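Local coordinates for protein separin (Saccharomyces cerevisiae, PDB 5U1T) that cleaves the cohesin subunit SCC1 at anaphase onset as a caspase-like cysteine protease, separating sister chromatids, and is held inactive by securin during most of the cell cycle, at residues 462-465 and 471-474; 568-573 and 780-785; 587-592 and 602-607; 610-615 and 646-651. All coordinates share one frame; numbering follows the deposited sequence.

Contact 1: residues 462-465 and 471-474; sequences YCML and SFVF
M464 and V473 are the closest backbone pair, with CA atoms 7.2 Å apart, where a 3-10 turn at 462-464 faces the first part of helix 470-485. The contact rests mainly on the methyl end of M464. Its CG stands beside the backbone N (chi1 -54°), and the chain bends again at chi2 and chi3. This curls CE round toward the helix. M464 CE then sits at the edge of the F472 ring, near the ring plane, 3.4 Å from CD2 of F472. It also meets the branch point of V473, with M464 CE to V473 CB at 3.5 Å. One methyl thus fills the angle between an aromatic edge and a beta-branched side chain. The first bond of F472 points toward the turn, and CG anti to the backbone N (chi1 175°) carries the ring on to M464. M464 SD is 5.4 Å from the F472 ring centroid and 75° off the ring normal, so it lies beside the ring and not over its face. All four touching residues are buried. M503 and I502 of helix 501-509 continue the packing beyond M464 and V473. The arrangement is a Met-aromatic contact that packs the loop between helices 448-458 and 470-485 onto the start of the second helix.

Contact 2: residues 568-573 and 780-785; sequences LDMSKH and LSQGSR
M570 and Q782 bring together the C-terminal end of helix 557-572 and the first turn of helix 782-805. Both helix ends carry standard signals. H573 leaves helix 557-572 in a Schellman motif, and S781 is the N-cap of helix 782-805, its OG accepting weakly from S784 N. The tight part is the M570-Q782 pair. Both side chains are buried, and M570 folds at chi3 so that its methyl crosses the glutamine side chain obliquely, with M570 CE 3.6 Å from Q782 CG. The amide NE2 also makes a weak hydrogen bond to M570 SD, at 3.5 Å and 156°. M610 of helix 602-617 touches both side chains, and an aromatic side chain of another protein packs on them as well. The looser part is H573 with R785. H573 is partly exposed. R785 NH1 comes to the edge of its imidazole, near the ring plane, 3.9 Å from H573 CD2. Guanidinium and ring planes are 66° apart, so the two groups do not stack. R785 also has a long, weak ion pair with E828 and a bond from NH2 to the backbone of the other protein. The arginine also fixes the rotation of the Q782 amide: R785 NH1 donates to Q782 OE1 at 2.7 Å, in the carbonyl plane and on a lone pair.

Contact 3: residues 587-592 and 602-607; sequences NKWLQK and SFEMDF
W589 and E604 join two helices of the alpha-helical domain through an indole-carboxylate hydrogen bond. W589 lies in a wider pi-type turn toward the end of helix 578-590. E604 is in the first turn of helix 602-617. The two backbones stay well apart, with L590 CA and E604 CA, the nearest pair, at 10.3 Å, so long side chains have to bridge the gap. E604 does this by extension. Its CG is anti to the backbone N (chi1 -172°), and the chain runs straight on from there to the carboxylate. W589 NE1 donates to E604 OE2 at 3.1 Å, with a bent angle of 145° at the hydrogen. The indole meets that oxygen from above the carboxylate plane, 57° out of it. Ring and carboxylate are turned nearly perpendicular to each other. The strongest polar partner of the acid is Y638: E604 OE1 is hydrogen-bonded to its hydroxyl, and to that of Y585. Three side chains therefore grip this buried carboxylate. Such a set of partners would probably favour its charged form. Y638 also packs against W589 and L590, and Y585 meets F607 edge-to-face. L590 adds a buried apolar neighbour, its CD1 4.3 Å from E604 OE1.

Contact 4: residues 610-615 and 646-651; sequences MLLCYL and DNYLLE
Y648, L612 and C613 make this contact between helix 602-617 and helix 642-655. Y648 gives up the largest area. Its ring lies over the L612-C613 step of the other helix, where L612 CA and Y648 CA come within 6.8 Å of each other. L612 touches the ring from one face. Its CB is 4.0 Å from the Y648 ring centroid and 25° off the normal, which makes a CH-pi contact. The L612 side chain turns its CG beside the backbone N (chi1 -71°), and this brings L612 CD1 to 3.7 Å from Y648 CD2. The leucine thus flanks the inner part of the ring, near its attachment. C613 meets the outer part. Its CA is 3.7 Å from Y648 CZ, and its CB packs beside the phenol oxygen. C613 N lies over the same face as L612 CB, toward the rim. The same face thus meets backbone atoms of C613 as well as the L612 side chain. The opposite face is taken by N647, the preceding residue of the helix. N647 OD1 stands 3.7 Å above the plane of the Y648 ring, over its centre. N647 ND2 bonds to L685 O, which helps to hold this amide in place. The ring is thus sandwiched between an amide oxygen and the neighbouring helix. L612 also touches L627 of helix 621-633, which lies between the two helices in sequence. The contact is plain helix-helix packing within the alpha-helical domain, joining helix 602-617 to helix 642-655.

The four contacts lie in one part of the alpha-helical domain, away from the probable catalytic cysteine. Contact 1 comes first along the chain. Contact 2 joins segments more than 200 residues apart, and contacts 3 and 4 fall in that order between them. Helix 602-617 is the shared element: contacts 3 and 4 both use it, and their centres are 15 Å apart. It also reaches the other two. F603 packs on F474 of contact 1, and M610 and Y614 pack on M570 of contact 2. Contacts 1 and 2 do not touch, with centres 29 Å apart. Helix 602-617 thus links short-range contacts to one that joins distant parts of the chain, beside a bound chain of another protein.

Contact 1: residues 462-465 and 471-474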
loop_
_atom_site.group_PDB
_atom_site.type_symbol
_atom_site.label_atom_id
_atom_site.label_comp_id
_atom_site.label_asym_id
_atom_site.label_seq_id
_atom_site.Cartn_x
_atom_site.Cartn_y
_atom_site.Cartn_z
ATOM N N TYR A 462 -37.494 -18.873 13.580
ATOM C CA TYR A 462 -38.348 -19.622 12.654
ATOM C C TYR A 462 -38.304 -18.949 11.293
ATOM O O TYR A 462 -38.739 -19.514 10.297
ATOM C CB TYR A 462 -39.808 -19.772 13.164
ATOM C CG TYR A 462 -39.884 -20.667 14.377
ATOM C CD1 TYR A 462 -39.783 -22.052 14.248
ATOM C CD2 TYR A 462 -39.996 -20.134 15.648
ATOM C CE1 TYR A 462 -39.816 -22.878 15.356
ATOM C CE2 TYR A 462 -40.011 -20.934 16.747
ATOM C CZ TYR A 462 -39.936 -22.309 16.607
ATOM O OH TYR A 462 -39.964 -23.115 17.728
ATOM N N CYS A 463 -37.739 -17.753 11.244
ATOM C CA CYS A 463 -37.469 -17.113 9.959
ATOM C C CYS A 463 -36.396 -17.844 9.126
ATOM O O CYS A 463 -36.318 -17.634 7.920
ATOM C CB CYS A 463 -37.066 -15.655 10.172
ATOM S SG CYS A 463 -38.461 -14.539 10.460
ATOM N N MET A 464 -35.598 -18.706 9.755
ATOM C CA MET A 464 -34.631 -19.515 9.020
ATOM C C MET A 464 -35.280 -20.541 8.092
ATOM O O MET A 464 -34.605 -21.075 7.210
ATOM C CB MET A 464 -33.694 -20.241 9.978
ATOM C CG MET A 464 -32.997 -19.327 10.985
ATOM S SD MET A 464 -31.950 -18.036 10.267
ATOM C CE MET A 464 -31.070 -19.037 9.106
ATOM N N LEU A 465 -36.574 -20.802 8.277
ATOM C CA LEU A 465 -37.318 -21.765 7.463
ATOM C C LEU A 465 -36.616 -23.107 7.290
ATOM O O LEU A 465 -36.651 -23.686 6.209
ATOM C CB LEU A 465 -37.621 -21.180 6.087
ATOM C CG LEU A 465 -38.650 -20.052 6.011
ATOM C CD1 LEU A 465 -38.808 -19.589 4.573
ATOM C CD2 LEU A 465 -40.022 -20.478 6.577
ATOM N N SER A 471 -24.411 -20.073 4.357
ATOM C CA SER A 471 -24.624 -18.949 3.453
ATOM C C SER A 471 -25.946 -18.241 3.710
ATOM O O SER A 471 -25.977 -17.016 3.758
ATOM C CB SER A 471 -24.543 -19.389 1.983
ATOM O OG SER A 471 -25.158 -20.650 1.750
ATOM N N PHE A 472 -27.012 -18.977 3.936
ATOM C CA PHE A 472 -28.280 -18.328 4.177
ATOM C C PHE A 472 -28.349 -17.557 5.477
ATOM O O PHE A 472 -28.863 -16.472 5.519
ATOM C CB PHE A 472 -29.440 -19.308 4.120
ATOM C CG PHE A 472 -30.736 -18.679 4.488
ATOM C CD1 PHE A 472 -31.423 -17.933 3.579
ATOM C CD2 PHE A 472 -31.220 -18.773 5.757
ATOM C CE1 PHE A 472 -32.589 -17.309 3.918
ATOM C CE2 PHE A 472 -32.381 -18.154 6.105
ATOM C CZ PHE A 472 -33.069 -17.423 5.184
ATOM N N VAL A 473 -27.809 -18.111 6.541
ATOM C CA VAL A 473 -27.874 -17.465 7.826
ATOM C C VAL A 473 -26.987 -16.251 7.921
ATOM O O VAL A 473 -27.255 -15.363 8.681
ATOM C CB VAL A 473 -27.612 -18.444 8.969
ATOM C CG1 VAL A 473 -26.298 -19.137 8.787
ATOM C CG2 VAL A 473 -27.633 -17.726 10.286
ATOM N N PHE A 474 -25.923 -16.219 7.151
ATOM C CA PHE A 474 -25.059 -15.075 7.140
ATOM C C PHE A 474 -25.720 -13.975 6.360
ATOM O O PHE A 474 -25.744 -12.843 6.750
ATOM C CB PHE A 474 -23.746 -15.437 6.496
ATOM C CG PHE A 474 -22.611 -15.347 7.421
ATOM C CD1 PHE A 474 -22.052 -14.140 7.706
ATOM C CD2 PHE A 474 -22.148 -16.455 8.041
ATOM C CE1 PHE A 474 -21.019 -14.041 8.581
ATOM C CE2 PHE A 474 -21.115 -16.373 8.920
ATOM C CZ PHE A 474 -20.547 -15.160 9.193
#

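Contact 2: residues 568-573 and 780-785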
loop_
_atom_site.group_PDB
_atom_site.type_symbol
_atom_site.label_atom_id
_atom_site.label_comp_id
_atom_site.label_asym_id
_atom_site.label_seq_id
_atom_site.Cartn_x
_atom_site.Cartn_y
_atom_site.Cartn_z
ATOM N N LEU A 568 -6.559 -14.511 13.248
ATOM C CA LEU A 568 -5.699 -14.555 14.435
ATOM C C LEU A 568 -4.259 -14.100 14.112
ATOM O O LEU A 568 -3.722 -13.193 14.768
ATOM C CB LEU A 568 -5.689 -15.964 15.042
ATOM C CG LEU A 568 -4.710 -16.188 16.207
ATOM C CD1 LEU A 568 -5.078 -15.371 17.427
ATOM C CD2 LEU A 568 -4.617 -17.650 16.594
ATOM N N ASP A 569 -3.665 -14.737 13.097
ATOM C CA ASP A 569 -2.365 -14.341 12.541
ATOM C C ASP A 569 -2.270 -12.849 12.264
ATOM O O ASP A 569 -1.375 -12.185 12.780
ATOM C CB ASP A 569 -2.075 -15.097 11.248
ATOM C CG ASP A 569 -1.378 -16.401 11.496
ATOM O OD1 ASP A 569 -1.020 -16.645 12.664
ATOM O OD2 ASP A 569 -1.181 -17.181 10.535
ATOM N N MET A 570 -3.184 -12.335 11.447
ATOM C CA MET A 570 -3.171 -10.933 11.115
ATOM C C MET A 570 -3.246 -10.097 12.380
ATOM O O MET A 570 -2.513 -9.118 12.535
ATOM C CB MET A 570 -4.313 -10.599 10.163
ATOM C CG MET A 570 -4.096 -11.134 8.769
ATOM S SD MET A 570 -5.537 -10.807 7.760
ATOM C CE MET A 570 -4.896 -9.871 6.404
ATOM N N SER A 571 -4.075 -10.502 13.319
ATOM C CA SER A 571 -4.200 -9.745 14.543
ATOM C C SER A 571 -2.913 -9.684 15.322
ATOM O O SER A 571 -2.641 -8.723 16.005
ATOM C CB SER A 571 -5.302 -10.310 15.405
ATOM O OG SER A 571 -4.832 -11.365 16.181
ATOM N N LYS A 572 -2.131 -10.734 15.243
ATOM C CA LYS A 572 -0.854 -10.747 15.952
ATOM C C LYS A 572 0.323 -10.303 15.069
ATOM O O LYS A 572 1.476 -10.332 15.506
ATOM C CB LYS A 572 -0.559 -12.142 16.502
ATOM C CG LYS A 572 -1.378 -12.584 17.690
ATOM C CD LYS A 572 -0.997 -14.043 18.079
ATOM C CE LYS A 572 -1.651 -14.500 19.413
ATOM N NZ LYS A 572 -1.623 -15.992 19.704
ATOM N N HIS A 573 0.023 -9.906 13.834
ATOM C CA HIS A 573 1.038 -9.553 12.825
ATOM C C HIS A 573 2.092 -10.638 12.589
ATOM O O HIS A 573 3.293 -10.397 12.729
ATOM C CB HIS A 573 1.716 -8.252 13.201
ATOM C CG HIS A 573 0.747 -7.182 13.574
ATOM N ND1 HIS A 573 0.685 -6.640 14.838
ATOM C CD2 HIS A 573 -0.238 -6.594 12.863
ATOM C CE1 HIS A 573 -0.276 -5.738 14.876
ATOM N NE2 HIS A 573 -0.844 -5.682 13.688
ATOM N N LEU A 780 -9.212 2.716 9.645
ATOM C CA LEU A 780 -8.603 1.988 8.539
ATOM C C LEU A 780 -8.804 0.492 8.497
ATOM O O LEU A 780 -8.484 -0.183 9.438
ATOM C CB LEU A 780 -7.117 2.276 8.562
ATOM C CG LEU A 780 -6.375 2.268 7.248
ATOM C CD1 LEU A 780 -7.288 2.695 6.132
ATOM C CD2 LEU A 780 -5.196 3.196 7.346
ATOM N N SER A 781 -9.293 -0.027 7.379
ATOM C CA SER A 781 -9.520 -1.470 7.244
ATOM C C SER A 781 -8.217 -2.224 6.993
ATOM O O SER A 781 -7.343 -1.727 6.308
ATOM C CB SER A 781 -10.514 -1.768 6.122
ATOM O OG SER A 781 -9.899 -1.755 4.842
ATOM N N GLN A 782 -8.108 -3.430 7.537
ATOM C CA GLN A 782 -6.920 -4.247 7.374
ATOM C C GLN A 782 -6.374 -4.237 5.956
ATOM O O GLN A 782 -5.194 -3.967 5.769
ATOM C CB GLN A 782 -7.197 -5.689 7.784
ATOM C CG GLN A 782 -6.077 -6.666 7.419
ATOM C CD GLN A 782 -4.856 -6.564 8.329
ATOM O OE1 GLN A 782 -4.555 -5.509 8.890
ATOM N NE2 GLN A 782 -4.150 -7.671 8.481
ATOM N N GLY A 783 -7.224 -4.510 4.965
ATOM C CA GLY A 783 -6.802 -4.532 3.569
ATOM C C GLY A 783 -6.190 -3.218 3.086
ATOM O O GLY A 783 -5.164 -3.191 2.392
ATOM N N SER A 784 -6.809 -2.113 3.466
ATOM C CA SER A 784 -6.285 -0.812 3.117
ATOM C C SER A 784 -5.049 -0.439 3.941
ATOM O O SER A 784 -4.196 0.292 3.470
ATOM C CB SER A 784 -7.374 0.240 3.282
ATOM O OG SER A 784 -8.135 0.303 2.096
ATOM N N ARG A 785 -4.943 -0.934 5.168
ATOM C CA ARG A 785 -3.791 -0.603 5.990
ATOM C C ARG A 785 -2.543 -1.253 5.391
ATOM O O ARG A 785 -1.471 -0.653 5.361
ATOM C CB ARG A 785 -3.999 -1.042 7.440
ATOM C CG ARG A 785 -2.870 -0.647 8.347
ATOM C CD ARG A 785 -3.101 -1.120 9.742
ATOM N NE ARG A 785 -3.184 -2.565 9.837
ATOM C CZ ARG A 785 -2.178 -3.347 10.212
ATOM N NH1 ARG A 785 -2.344 -4.658 10.274
ATOM N NH2 ARG A 785 -1.002 -2.826 10.524
#

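Contact 3: residues 587-592 and 602-607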
loop_
_atom_site.group_PDB
_atom_site.type_symbol
_atom_site.label_atom_id
_atom_site.label_comp_id
_atom_site.label_asym_id
_atom_site.label_seq_id
_atom_site.Cartn_x
_atom_site.Cartn_y
_atom_site.Cartn_z
ATOM N N ASN A 587 -7.058 -27.652 -0.652
ATOM C CA ASN A 587 -7.226 -29.088 -0.843
ATOM C C ASN A 587 -8.390 -29.745 -0.121
ATOM O O ASN A 587 -8.856 -30.802 -0.563
ATOM C CB ASN A 587 -5.949 -29.809 -0.452
ATOM C CG ASN A 587 -4.832 -29.581 -1.463
ATOM O OD1 ASN A 587 -3.873 -28.868 -1.174
ATOM N ND2 ASN A 587 -4.964 -30.174 -2.665
ATOM N N LYS A 588 -8.860 -29.143 0.974
ATOM C CA LYS A 588 -9.916 -29.753 1.771
ATOM C C LYS A 588 -11.185 -28.910 1.807
ATOM O O LYS A 588 -12.189 -29.333 2.353
ATOM C CB LYS A 588 -9.435 -30.007 3.198
ATOM C CG LYS A 588 -8.187 -30.844 3.283
ATOM C CD LYS A 588 -8.294 -32.058 2.403
ATOM C CE LYS A 588 -8.637 -33.302 3.211
ATOM N NZ LYS A 588 -7.677 -33.416 4.354
ATOM N N TRP A 589 -11.151 -27.711 1.240
ATOM C CA TRP A 589 -12.386 -26.956 1.083
ATOM C C TRP A 589 -12.671 -26.668 -0.377
ATOM O O TRP A 589 -13.582 -27.238 -0.970
ATOM C CB TRP A 589 -12.357 -25.638 1.865
ATOM C CG TRP A 589 -13.750 -25.149 2.091
ATOM C CD1 TRP A 589 -14.410 -24.187 1.389
ATOM C CD2 TRP A 589 -14.682 -25.662 3.043
ATOM N NE1 TRP A 589 -15.687 -24.045 1.866
ATOM C CE2 TRP A 589 -15.881 -24.944 2.880
ATOM C CE3 TRP A 589 -14.615 -26.654 4.029
ATOM C CZ2 TRP A 589 -17.013 -25.186 3.674
ATOM C CZ3 TRP A 589 -15.738 -26.890 4.818
ATOM C CH2 TRP A 589 -16.920 -26.160 4.632
ATOM N N LEU A 590 -11.858 -25.788 -0.953
ATOM C CA LEU A 590 -12.046 -25.329 -2.318
ATOM C C LEU A 590 -12.136 -26.475 -3.303
ATOM O O LEU A 590 -12.881 -26.395 -4.275
ATOM C CB LEU A 590 -10.911 -24.408 -2.701
ATOM C CG LEU A 590 -11.221 -23.256 -3.647
ATOM C CD1 LEU A 590 -12.332 -22.413 -3.070
ATOM C CD2 LEU A 590 -9.946 -22.425 -3.845
ATOM N N GLN A 591 -11.393 -27.549 -3.042
ATOM C CA GLN A 591 -11.353 -28.698 -3.948
ATOM C C GLN A 591 -12.631 -29.524 -3.920
ATOM O O GLN A 591 -13.000 -30.137 -4.930
ATOM C CB GLN A 591 -10.175 -29.605 -3.608
ATOM C CG GLN A 591 -9.523 -30.200 -4.840
ATOM C CD GLN A 591 -9.167 -29.134 -5.873
ATOM O OE1 GLN A 591 -8.479 -28.155 -5.568
ATOM N NE2 GLN A 591 -9.650 -29.317 -7.100
ATOM N N LYS A 592 -13.281 -29.547 -2.753
ATOM C CA LYS A 592 -14.551 -30.233 -2.545
ATOM C C LYS A 592 -15.710 -29.284 -2.821
ATOM O O LYS A 592 -16.780 -29.388 -2.219
ATOM C CB LYS A 592 -14.638 -30.780 -1.114
ATOM C CG LYS A 592 -13.322 -31.359 -0.605
ATOM C CD LYS A 592 -13.502 -32.731 0.048
ATOM C CE LYS A 592 -12.170 -33.495 0.045
ATOM N NZ LYS A 592 -11.529 -33.488 -1.309
ATOM N N SER A 602 -20.902 -15.402 2.372
ATOM C CA SER A 602 -20.237 -14.146 2.246
ATOM C C SER A 602 -19.120 -14.210 3.215
ATOM O O SER A 602 -18.129 -13.550 3.071
ATOM C CB SER A 602 -21.172 -13.008 2.569
ATOM O OG SER A 602 -21.343 -12.881 3.950
ATOM N N PHE A 603 -19.294 -15.025 4.223
ATOM C CA PHE A 603 -18.241 -15.253 5.190
ATOM C C PHE A 603 -17.017 -15.855 4.480
ATOM O O PHE A 603 -15.872 -15.514 4.774
ATOM C CB PHE A 603 -18.762 -16.169 6.285
ATOM C CG PHE A 603 -17.795 -16.447 7.376
ATOM C CD1 PHE A 603 -17.446 -15.460 8.284
ATOM C CD2 PHE A 603 -17.278 -17.721 7.543
ATOM C CE1 PHE A 603 -16.596 -15.730 9.329
ATOM C CE2 PHE A 603 -16.408 -17.992 8.583
ATOM C CZ PHE A 603 -16.075 -16.989 9.480
ATOM N N GLU A 604 -17.263 -16.748 3.532
ATOM C CA GLU A 604 -16.160 -17.368 2.829
ATOM C C GLU A 604 -15.591 -16.446 1.732
ATOM O O GLU A 604 -14.375 -16.344 1.593
ATOM C CB GLU A 604 -16.578 -18.702 2.235
ATOM C CG GLU A 604 -15.406 -19.445 1.673
ATOM C CD GLU A 604 -15.817 -20.670 0.928
ATOM O OE1 GLU A 604 -15.113 -21.035 -0.025
ATOM O OE2 GLU A 604 -16.859 -21.266 1.283
ATOM N N MET A 605 -16.477 -15.785 0.983
ATOM C CA MET A 605 -16.109 -14.747 0.017
ATOM C C MET A 605 -15.153 -13.704 0.582
ATOM O O MET A 605 -14.123 -13.399 -0.012
ATOM C CB MET A 605 -17.353 -14.021 -0.501
ATOM C CG MET A 605 -18.307 -14.894 -1.285
ATOM S SD MET A 605 -17.455 -15.478 -2.756
ATOM C CE MET A 605 -17.047 -17.185 -2.315
ATOM N N ASP A 606 -15.525 -13.142 1.722
ATOM C CA ASP A 606 -14.716 -12.134 2.378
ATOM C C ASP A 606 -13.421 -12.728 2.851
ATOM O O ASP A 606 -12.416 -12.041 2.898
ATOM C CB ASP A 606 -15.447 -11.525 3.566
ATOM C CG ASP A 606 -16.684 -10.768 3.158
ATOM O OD1 ASP A 606 -16.906 -10.576 1.929
ATOM O OD2 ASP A 606 -17.439 -10.366 4.077
ATOM N N PHE A 607 -13.464 -14.006 3.219
ATOM C CA PHE A 607 -12.282 -14.704 3.706
ATOM C C PHE A 607 -11.219 -14.811 2.611
ATOM O O PHE A 607 -10.046 -14.476 2.823
ATOM C CB PHE A 607 -12.645 -16.097 4.213
ATOM C CG PHE A 607 -11.468 -17.014 4.334
ATOM C CD1 PHE A 607 -10.489 -16.786 5.291
ATOM C CD2 PHE A 607 -11.329 -18.104 3.483
ATOM C CE1 PHE A 607 -9.391 -17.625 5.394
ATOM C CE2 PHE A 607 -10.236 -18.949 3.587
ATOM C CZ PHE A 607 -9.265 -18.705 4.548
#

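Contact 4: residues 610-615 and 646-651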
loop_
_atom_site.group_PDB
_atom_site.type_symbol
_atom_site.label_atom_id
_atom_site.label_comp_id
_atom_site.label_asym_id
_atom_site.label_seq_id
_atom_site.Cartn_x
_atom_site.Cartn_y
_atom_site.Cartn_z
ATOM N N MET A 610 -9.586 -11.620 1.779
ATOM C CA MET A 610 -8.623 -11.290 2.821
ATOM C C MET A 610 -7.358 -12.183 2.765
ATOM O O MET A 610 -6.291 -11.808 3.259
ATOM C CB MET A 610 -9.299 -11.383 4.187
ATOM C CG MET A 610 -8.627 -10.640 5.315
ATOM S SD MET A 610 -7.723 -9.113 4.890
ATOM C CE MET A 610 -8.910 -8.075 3.977
ATOM N N LEU A 611 -7.491 -13.358 2.147
ATOM C CA LEU A 611 -6.430 -14.367 2.129
ATOM C C LEU A 611 -5.467 -14.088 0.991
ATOM O O LEU A 611 -4.247 -14.160 1.168
ATOM C CB LEU A 611 -7.026 -15.778 1.988
ATOM C CG LEU A 611 -6.068 -16.974 1.914
ATOM C CD1 LEU A 611 -5.277 -17.115 3.201
ATOM C CD2 LEU A 611 -6.822 -18.248 1.617
ATOM N N LEU A 612 -6.045 -13.816 -0.180
ATOM C CA LEU A 612 -5.317 -13.368 -1.350
ATOM C C LEU A 612 -4.508 -12.125 -0.997
ATOM O O LEU A 612 -3.310 -12.050 -1.285
ATOM C CB LEU A 612 -6.271 -13.061 -2.499
ATOM C CG LEU A 612 -6.973 -14.213 -3.202
ATOM C CD1 LEU A 612 -7.860 -13.679 -4.286
ATOM C CD2 LEU A 612 -5.975 -15.176 -3.787
ATOM N N CYS A 613 -5.166 -11.163 -0.362
ATOM C CA CYS A 613 -4.516 -9.934 0.049
ATOM C C CYS A 613 -3.403 -10.151 1.077
ATOM O O CYS A 613 -2.390 -9.454 1.036
ATOM C CB CYS A 613 -5.551 -8.957 0.595
ATOM S SG CYS A 613 -4.912 -7.503 1.439
ATOM N N TYR A 614 -3.547 -11.107 1.984
ATOM C CA TYR A 614 -2.483 -11.316 2.961
ATOM C C TYR A 614 -1.362 -12.169 2.369
ATOM O O TYR A 614 -0.216 -12.054 2.788
ATOM C CB TYR A 614 -3.014 -11.965 4.231
ATOM C CG TYR A 614 -2.192 -11.750 5.482
ATOM C CD1 TYR A 614 -1.826 -10.474 5.888
ATOM C CD2 TYR A 614 -1.822 -12.821 6.284
ATOM C CE1 TYR A 614 -1.107 -10.265 7.053
ATOM C CE2 TYR A 614 -1.103 -12.624 7.456
ATOM C CZ TYR A 614 -0.745 -11.338 7.828
ATOM O OH TYR A 614 -0.027 -11.117 8.979
ATOM N N LEU A 615 -1.698 -13.036 1.418
ATOM C CA LEU A 615 -0.680 -13.784 0.704
ATOM C C LEU A 615 0.205 -12.815 -0.098
ATOM O O LEU A 615 1.434 -12.828 -0.016
ATOM C CB LEU A 615 -1.306 -14.817 -0.237
ATOM C CG LEU A 615 -1.868 -16.107 0.354
ATOM C CD1 LEU A 615 -2.465 -16.925 -0.767
ATOM C CD2 LEU A 615 -0.827 -16.909 1.114
ATOM N N ASP A 646 -8.277 -12.872 -10.519
ATOM C CA ASP A 646 -7.609 -12.380 -11.722
ATOM C C ASP A 646 -6.611 -11.264 -11.403
ATOM O O ASP A 646 -5.457 -11.344 -11.817
ATOM C CB ASP A 646 -8.633 -11.905 -12.764
ATOM C CG ASP A 646 -9.147 -13.051 -13.642
ATOM O OD1 ASP A 646 -8.523 -14.132 -13.608
ATOM O OD2 ASP A 646 -10.162 -12.891 -14.368
ATOM N N ASN A 647 -7.040 -10.245 -10.659
ATOM C CA ASN A 647 -6.139 -9.190 -10.205
ATOM C C ASN A 647 -4.949 -9.735 -9.419
ATOM O O ASN A 647 -3.812 -9.289 -9.611
ATOM C CB ASN A 647 -6.892 -8.165 -9.341
ATOM C CG ASN A 647 -5.944 -7.226 -8.528
ATOM O OD1 ASN A 647 -5.257 -7.663 -7.592
ATOM N ND2 ASN A 647 -5.957 -5.933 -8.857
ATOM N N TYR A 648 -5.197 -10.675 -8.516
ATOM C CA TYR A 648 -4.135 -11.107 -7.610
ATOM C C TYR A 648 -3.199 -12.110 -8.290
ATOM O O TYR A 648 -2.040 -12.251 -7.889
ATOM C CB TYR A 648 -4.720 -11.689 -6.317
ATOM C CG TYR A 648 -5.013 -10.639 -5.268
ATOM C CD1 TYR A 648 -3.978 -9.927 -4.670
ATOM C CD2 TYR A 648 -6.321 -10.350 -4.875
ATOM C CE1 TYR A 648 -4.224 -8.967 -3.717
ATOM C CE2 TYR A 648 -6.581 -9.381 -3.911
ATOM C CZ TYR A 648 -5.528 -8.696 -3.336
ATOM O OH TYR A 648 -5.750 -7.734 -2.374
ATOM N N LEU A 649 -3.692 -12.785 -9.322
ATOM C CA LEU A 649 -2.848 -13.665 -10.114
ATOM C C LEU A 649 -1.824 -12.821 -10.899
ATOM O O LEU A 649 -0.651 -13.188 -11.040
ATOM C CB LEU A 649 -3.704 -14.512 -11.052
ATOM C CG LEU A 649 -3.038 -15.528 -11.976
ATOM C CD1 LEU A 649 -2.144 -16.498 -11.212
ATOM C CD2 LEU A 649 -4.120 -16.270 -12.727
ATOM N N LEU A 650 -2.300 -11.680 -11.391
ATOM C CA LEU A 650 -1.495 -10.738 -12.150
ATOM C C LEU A 650 -0.342 -10.200 -11.296
ATOM O O LEU A 650 0.813 -10.227 -11.717
ATOM C CB LEU A 650 -2.374 -9.589 -12.673
ATOM C CG LEU A 650 -1.700 -8.554 -13.575
ATOM C CD1 LEU A 650 -0.738 -9.252 -14.529
ATOM C CD2 LEU A 650 -2.719 -7.705 -14.342
ATOM N N GLU A 651 -0.665 -9.735 -10.093
ATOM C CA GLU A 651 0.332 -9.200 -9.187
ATOM C C GLU A 651 1.328 -10.279 -8.768
ATOM O O GLU A 651 2.490 -9.979 -8.532
ATOM C CB GLU A 651 -0.343 -8.574 -7.968
ATOM C CG GLU A 651 -1.343 -7.467 -8.312
ATOM C CD GLU A 651 -0.682 -6.104 -8.559
ATOM O OE1 GLU A 651 -0.665 -5.285 -7.606
ATOM O OE2 GLU A 651 -0.183 -5.843 -9.695
#